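Local coordinates for phage-like element PBSX protein XepA (Bacillus subtilis, PDB 6IA5) that is a pentameric prophage lytic-cassette protein of unknown function that seems not to take part in host cell lysis, at residues 192-206 with 245-259. Numbering follows the deposited sequence.
Sequences ALPVDGAAHLLVEVY and KAEAWAFDIKGFKEI
Leu201 and Phe251 lie side by side on the inner face of an antiparallel beta-sandwich in the C-terminal part of XepA, where strand 200-206 runs beside strand 247-252, while 193-194, just before the first strand, pairs with 258-259, just after the second, in the layer across the core. The two strand axes are 4.5 Å apart and make 159°. Leu201 holds its CG anti to the backbone N (chi1 170°), which carries CG into the core, and with chi2 at 71° CD2 meets Ile259 CG2 at 3.7 Å; the two side chains slide past each other from opposite layers, as suits branched aliphatics filling a sandwich core. The Phe251 ring passes obliquely by Val203, its CE1 3.7 Å from Val203 CG2, and also takes Phe216 edge-to-face. Ile253, where strand gives way to turn, drives CD1 between Leu201 CB and Ala198 CB, while Val195 reaches CG2 to Ile259 CG1; beta-branched and aliphatic groups thus close this end of the core. Beyond Phe251, Trp249 directs NE1 to Glu247 OE2 at 2.8 Å, the oxygen lying in the indole plane although the N-H comes in from above the plane of the Glu247 carboxylate; Thr242 also bonds this oxygen. On the outer face the small Ala248 and Ala250 of one strand accommodate the larger Leu202 and His200 of the other: Leu202 CD1 rests 4.0 Å from Ala248 CB, and the His200 ring lies beside Ala250 CB. This face meets a neighbouring subunit, where Glu204 OE2 bonds Ser222 OG of that chain. At the turn, Asp252 closes an Asx turn, its OD1 accepting from Lys254 N at 3.3 Å, from above the carboxylate plane.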
loop_
_atom_site.group_PDB
_atom_site.type_symbol
_atom_site.label_atom_id
_atom_site.label_comp_id
_atom_site.label_asym_id
_atom_site.label_seq_id
_atom_site.Cartn_x
_atom_site.Cartn_y
_atom_site.Cartn_z
ATOM N N ALA E 192 14.273 36.820 -8.591
ATOM C CA ALA E 192 15.240 35.753 -8.396
ATOM C C ALA E 192 14.522 34.412 -8.412
ATOM O O ALA E 192 13.621 34.176 -7.615
ATOM C CB ALA E 192 15.974 35.949 -7.094
ATOM N N LEU E 193 14.933 33.530 -9.328
ATOM C CA LEU E 193 14.377 32.188 -9.402
ATOM C C LEU E 193 14.865 31.381 -8.203
ATOM O O LEU E 193 16.068 31.296 -7.975
ATOM C CB LEU E 193 14.831 31.531 -10.715
ATOM C CG LEU E 193 14.344 30.103 -10.939
ATOM C CD1 LEU E 193 13.882 29.927 -12.373
ATOM C CD2 LEU E 193 15.460 29.116 -10.657
ATOM N N PRO E 194 13.956 30.741 -7.429
ATOM C CA PRO E 194 14.363 29.778 -6.398
ATOM C C PRO E 194 14.580 28.422 -7.067
ATOM O O PRO E 194 13.669 27.884 -7.685
ATOM C CB PRO E 194 13.172 29.716 -5.419
ATOM C CG PRO E 194 12.043 30.519 -6.091
ATOM C CD PRO E 194 12.493 30.908 -7.493
ATOM N N VAL E 195 15.795 27.888 -6.940
ATOM C CA VAL E 195 16.197 26.708 -7.688
ATOM C C VAL E 195 15.389 25.465 -7.289
ATOM O O VAL E 195 15.002 24.688 -8.162
ATOM C CB VAL E 195 17.722 26.505 -7.628
ATOM C CG1 VAL E 195 18.136 25.170 -8.233
ATOM C CG2 VAL E 195 18.439 27.650 -8.335
ATOM N N ASP E 196 15.192 25.242 -5.981
ATOM C CA ASP E 196 14.182 24.328 -5.446
ATOM C C ASP E 196 14.018 23.056 -6.277
ATOM O O ASP E 196 12.954 22.802 -6.866
ATOM C CB ASP E 196 12.791 24.981 -5.416
ATOM N N GLY E 197 15.065 22.241 -6.332
ATOM C CA GLY E 197 14.877 20.957 -6.994
ATOM C C GLY E 197 15.119 20.932 -8.511
ATOM O O GLY E 197 15.143 19.852 -9.101
ATOM N N ALA E 198 15.294 22.090 -9.163
ATOM C CA ALA E 198 15.614 22.091 -10.587
ATOM C C ALA E 198 17.118 21.906 -10.796
ATOM O O ALA E 198 17.920 22.307 -9.953
ATOM C CB ALA E 198 15.097 23.339 -11.269
ATOM N N ALA E 199 17.487 21.289 -11.928
ATOM C CA ALA E 199 18.879 21.088 -12.308
ATOM C C ALA E 199 19.217 21.878 -13.585
ATOM O O ALA E 199 20.383 22.158 -13.852
ATOM C CB ALA E 199 19.122 19.611 -12.522
ATOM N N HIS E 200 18.197 22.210 -14.380
ATOM C CA HIS E 200 18.392 22.779 -15.700
ATOM C C HIS E 200 17.447 23.966 -15.882
ATOM O O HIS E 200 16.323 23.941 -15.394
ATOM C CB HIS E 200 18.229 21.686 -16.772
ATOM C CG HIS E 200 18.584 22.154 -18.145
ATOM N ND1 HIS E 200 19.911 22.208 -18.595
ATOM C CD2 HIS E 200 17.815 22.611 -19.164
ATOM C CE1 HIS E 200 19.935 22.658 -19.831
ATOM N NE2 HIS E 200 18.655 22.924 -20.207
ATOM N N LEU E 201 17.905 25.001 -16.590
ATOM C CA LEU E 201 17.093 26.184 -16.823
ATOM C C LEU E 201 17.296 26.658 -18.256
ATOM O O LEU E 201 18.428 26.756 -18.734
ATOM C CB LEU E 201 17.519 27.268 -15.821
ATOM C CG LEU E 201 16.961 28.672 -16.056
ATOM C CD1 LEU E 201 15.460 28.748 -15.752
ATOM C CD2 LEU E 201 17.767 29.700 -15.263
ATOM N N LEU E 202 16.182 26.942 -18.945
ATOM C CA LEU E 202 16.226 27.570 -20.260
ATOM C C LEU E 202 15.624 28.969 -20.128
ATOM O O LEU E 202 14.510 29.098 -19.630
ATOM C CB LEU E 202 15.438 26.721 -21.265
ATOM C CG LEU E 202 15.475 27.277 -22.692
ATOM C CD1 LEU E 202 16.860 27.118 -23.302
ATOM C CD2 LEU E 202 14.422 26.645 -23.579
ATOM N N VAL E 203 16.379 29.992 -20.537
ATOM C CA VAL E 203 15.976 31.383 -20.370
ATOM C C VAL E 203 15.837 32.023 -21.746
ATOM O O VAL E 203 16.786 32.006 -22.529
ATOM C CB VAL E 203 16.979 32.205 -19.537
ATOM C CG1 VAL E 203 16.547 33.672 -19.446
ATOM C CG2 VAL E 203 17.201 31.656 -18.142
ATOM N N GLU E 204 14.670 32.629 -21.998
ATOM C CA GLU E 204 14.433 33.381 -23.219
ATOM C C GLU E 204 14.509 34.881 -22.936
ATOM O O GLU E 204 13.958 35.366 -21.953
ATOM C CB GLU E 204 13.067 33.019 -23.818
ATOM C CG GLU E 204 12.992 33.418 -25.286
ATOM C CD GLU E 204 11.652 33.282 -25.985
ATOM O OE1 GLU E 204 10.784 32.539 -25.449
ATOM O OE2 GLU E 204 11.486 33.918 -27.063
ATOM N N VAL E 205 15.201 35.607 -23.820
ATOM C CA VAL E 205 15.360 37.056 -23.774
ATOM C C VAL E 205 14.692 37.609 -25.035
ATOM O O VAL E 205 15.038 37.211 -26.148
ATOM C CB VAL E 205 16.851 37.453 -23.725
ATOM C CG1 VAL E 205 17.030 38.975 -23.706
ATOM C CG2 VAL E 205 17.582 36.787 -22.555
ATOM N N TYR E 206 13.718 38.513 -24.859
ATOM C CA TYR E 206 12.952 39.004 -25.995
ATOM C C TYR E 206 12.284 40.335 -25.657
ATOM O O TYR E 206 11.928 40.583 -24.506
ATOM C CB TYR E 206 11.908 37.971 -26.439
ATOM C CG TYR E 206 10.887 37.634 -25.383
ATOM C CD1 TYR E 206 11.178 36.716 -24.385
ATOM C CD2 TYR E 206 9.623 38.205 -25.388
ATOM C CE1 TYR E 206 10.252 36.393 -23.402
ATOM C CE2 TYR E 206 8.674 37.874 -24.423
ATOM C CZ TYR E 206 8.995 36.972 -23.424
ATOM O OH TYR E 206 8.102 36.632 -22.447
ATOM N N LYS E 245 18.982 39.539 -28.129
ATOM C CA LYS E 245 17.618 39.212 -27.748
ATOM C C LYS E 245 17.049 38.303 -28.829
ATOM O O LYS E 245 17.739 38.025 -29.809
ATOM C CB LYS E 245 16.781 40.490 -27.623
ATOM C CG LYS E 245 16.598 41.240 -28.932
ATOM C CD LYS E 245 15.851 42.539 -28.746
ATOM C CE LYS E 245 15.799 43.319 -30.044
ATOM N NZ LYS E 245 14.663 44.262 -30.031
ATOM N N ALA E 246 15.788 37.865 -28.667
ATOM C CA ALA E 246 15.236 36.825 -29.524
ATOM C C ALA E 246 16.177 35.617 -29.480
ATOM O O ALA E 246 16.534 35.039 -30.504
ATOM C CB ALA E 246 15.003 37.335 -30.949
ATOM N N GLU E 247 16.597 35.248 -28.271
ATOM C CA GLU E 247 17.526 34.150 -28.091
ATOM C C GLU E 247 17.212 33.452 -26.772
ATOM O O GLU E 247 16.520 34.005 -25.923
ATOM C CB GLU E 247 18.970 34.639 -28.200
ATOM C CG GLU E 247 19.310 35.711 -27.205
ATOM C CD GLU E 247 20.693 36.347 -27.268
ATOM O OE1 GLU E 247 21.282 36.469 -28.365
ATOM O OE2 GLU E 247 21.181 36.728 -26.205
ATOM N N ALA E 248 17.703 32.218 -26.637
ATOM C CA ALA E 248 17.488 31.441 -25.432
ATOM C C ALA E 248 18.824 30.840 -24.993
ATOM O O ALA E 248 19.621 30.418 -25.827
ATOM C CB ALA E 248 16.456 30.367 -25.671
ATOM N N TRP E 249 19.007 30.763 -23.675
ATOM C CA TRP E 249 20.249 30.351 -23.049
ATOM C C TRP E 249 19.942 29.215 -22.082
ATOM O O TRP E 249 19.026 29.344 -21.274
ATOM C CB TRP E 249 20.862 31.543 -22.317
ATOM C CG TRP E 249 21.339 32.639 -23.224
ATOM C CD1 TRP E 249 20.614 33.685 -23.741
ATOM C CD2 TRP E 249 22.684 32.791 -23.717
ATOM N NE1 TRP E 249 21.423 34.476 -24.519
ATOM C CE2 TRP E 249 22.697 33.955 -24.521
ATOM C CE3 TRP E 249 23.871 32.063 -23.545
ATOM C CZ2 TRP E 249 23.864 34.409 -25.138
ATOM C CZ3 TRP E 249 25.017 32.507 -24.166
ATOM C CH2 TRP E 249 25.010 33.670 -24.951
ATOM N N ALA E 250 20.731 28.135 -22.163
ATOM C CA ALA E 250 20.577 26.961 -21.324
ATOM C C ALA E 250 21.612 26.993 -20.205
ATOM O O ALA E 250 22.790 27.227 -20.471
ATOM C CB ALA E 250 20.699 25.705 -22.166
ATOM N N PHE E 251 21.166 26.730 -18.962
ATOM C CA PHE E 251 22.055 26.756 -17.804
ATOM C C PHE E 251 21.923 25.466 -17.004
ATOM O O PHE E 251 20.828 24.930 -16.840
ATOM C CB PHE E 251 21.678 27.886 -16.840
ATOM C CG PHE E 251 21.754 29.265 -17.435
ATOM C CD1 PHE E 251 20.701 29.790 -18.170
ATOM C CD2 PHE E 251 22.903 30.030 -17.275
ATOM C CE1 PHE E 251 20.785 31.062 -18.720
ATOM C CE2 PHE E 251 22.993 31.296 -17.835
ATOM C CZ PHE E 251 21.933 31.809 -18.546
ATOM N N ASP E 252 23.058 25.005 -16.488
ATOM C CA ASP E 252 23.113 23.971 -15.473
ATOM C C ASP E 252 23.083 24.668 -14.117
ATOM O O ASP E 252 24.017 25.392 -13.783
ATOM C CB ASP E 252 24.379 23.123 -15.643
ATOM C CG ASP E 252 24.645 22.121 -14.520
ATOM O OD1 ASP E 252 23.720 21.864 -13.686
ATOM O OD2 ASP E 252 25.774 21.579 -14.492
ATOM N N ILE E 253 22.018 24.442 -13.332
ATOM C CA ILE E 253 21.847 25.257 -12.134
ATOM C C ILE E 253 21.937 24.416 -10.858
ATOM O O ILE E 253 21.652 24.935 -9.771
ATOM C CB ILE E 253 20.536 26.071 -12.210
ATOM C CG1 ILE E 253 19.297 25.173 -12.314
ATOM C CG2 ILE E 253 20.610 27.103 -13.338
ATOM C CD1 ILE E 253 17.997 25.938 -12.178
ATOM N N LYS E 254 22.300 23.130 -11.001
ATOM C CA LYS E 254 22.461 22.236 -9.863
ATOM C C LYS E 254 23.389 22.870 -8.829
ATOM O O LYS E 254 24.511 23.258 -9.138
ATOM C CB LYS E 254 23.067 20.891 -10.275
ATOM C CG LYS E 254 22.093 19.842 -10.790
ATOM C CD LYS E 254 22.711 18.451 -10.920
ATOM C CE LYS E 254 24.068 18.394 -11.600
ATOM N NZ LYS E 254 24.076 18.967 -12.968
ATOM N N GLY E 255 22.907 22.971 -7.583
ATOM C CA GLY E 255 23.767 23.438 -6.513
ATOM C C GLY E 255 23.564 24.916 -6.169
ATOM O O GLY E 255 23.998 25.355 -5.105
ATOM N N PHE E 256 22.924 25.688 -7.063
ATOM C CA PHE E 256 22.638 27.085 -6.749
ATOM C C PHE E 256 21.354 27.188 -5.927
ATOM O O PHE E 256 20.492 26.324 -6.023
ATOM C CB PHE E 256 22.517 27.935 -8.024
ATOM C CG PHE E 256 23.840 28.270 -8.659
ATOM C CD1 PHE E 256 24.635 29.290 -8.152
ATOM C CD2 PHE E 256 24.316 27.529 -9.731
ATOM C CE1 PHE E 256 25.863 29.585 -8.725
ATOM C CE2 PHE E 256 25.563 27.802 -10.276
ATOM C CZ PHE E 256 26.328 28.842 -9.787
ATOM N N LYS E 257 21.219 28.285 -5.178
ATOM C CA LYS E 257 20.007 28.555 -4.425
ATOM C C LYS E 257 19.065 29.418 -5.262
ATOM O O LYS E 257 17.859 29.201 -5.258
ATOM C CB LYS E 257 20.349 29.250 -3.097
ATOM C CG LYS E 257 21.166 28.437 -2.103
ATOM C CD LYS E 257 20.307 27.601 -1.165
ATOM C CE LYS E 257 20.859 27.425 0.235
ATOM N NZ LYS E 257 22.337 27.419 0.204
ATOM N N GLU E 258 19.618 30.400 -5.983
ATOM C CA GLU E 258 18.794 31.288 -6.786
ATOM C C GLU E 258 19.510 31.640 -8.084
ATOM O O GLU E 258 20.744 31.636 -8.134
ATOM C CB GLU E 258 18.538 32.610 -6.059
ATOM C CG GLU E 258 17.820 32.430 -4.742
ATOM C CD GLU E 258 17.544 33.736 -4.028
ATOM O OE1 GLU E 258 18.490 34.327 -3.475
ATOM O OE2 GLU E 258 16.388 34.166 -4.059
ATOM N N ILE E 259 18.714 32.011 -9.092
ATOM C CA ILE E 259 19.247 32.468 -10.370
ATOM C C ILE E 259 18.664 33.847 -10.656
ATOM O O ILE E 259 17.461 34.068 -10.512
ATOM C CB ILE E 259 18.927 31.460 -11.503
ATOM C CG1 ILE E 259 19.491 30.058 -11.229
ATOM C CG2 ILE E 259 19.367 32.014 -12.858
ATOM C CD1 ILE E 259 20.993 30.001 -11.058
HETATM O O HOH W 1 19.737 21.889 -7.965
#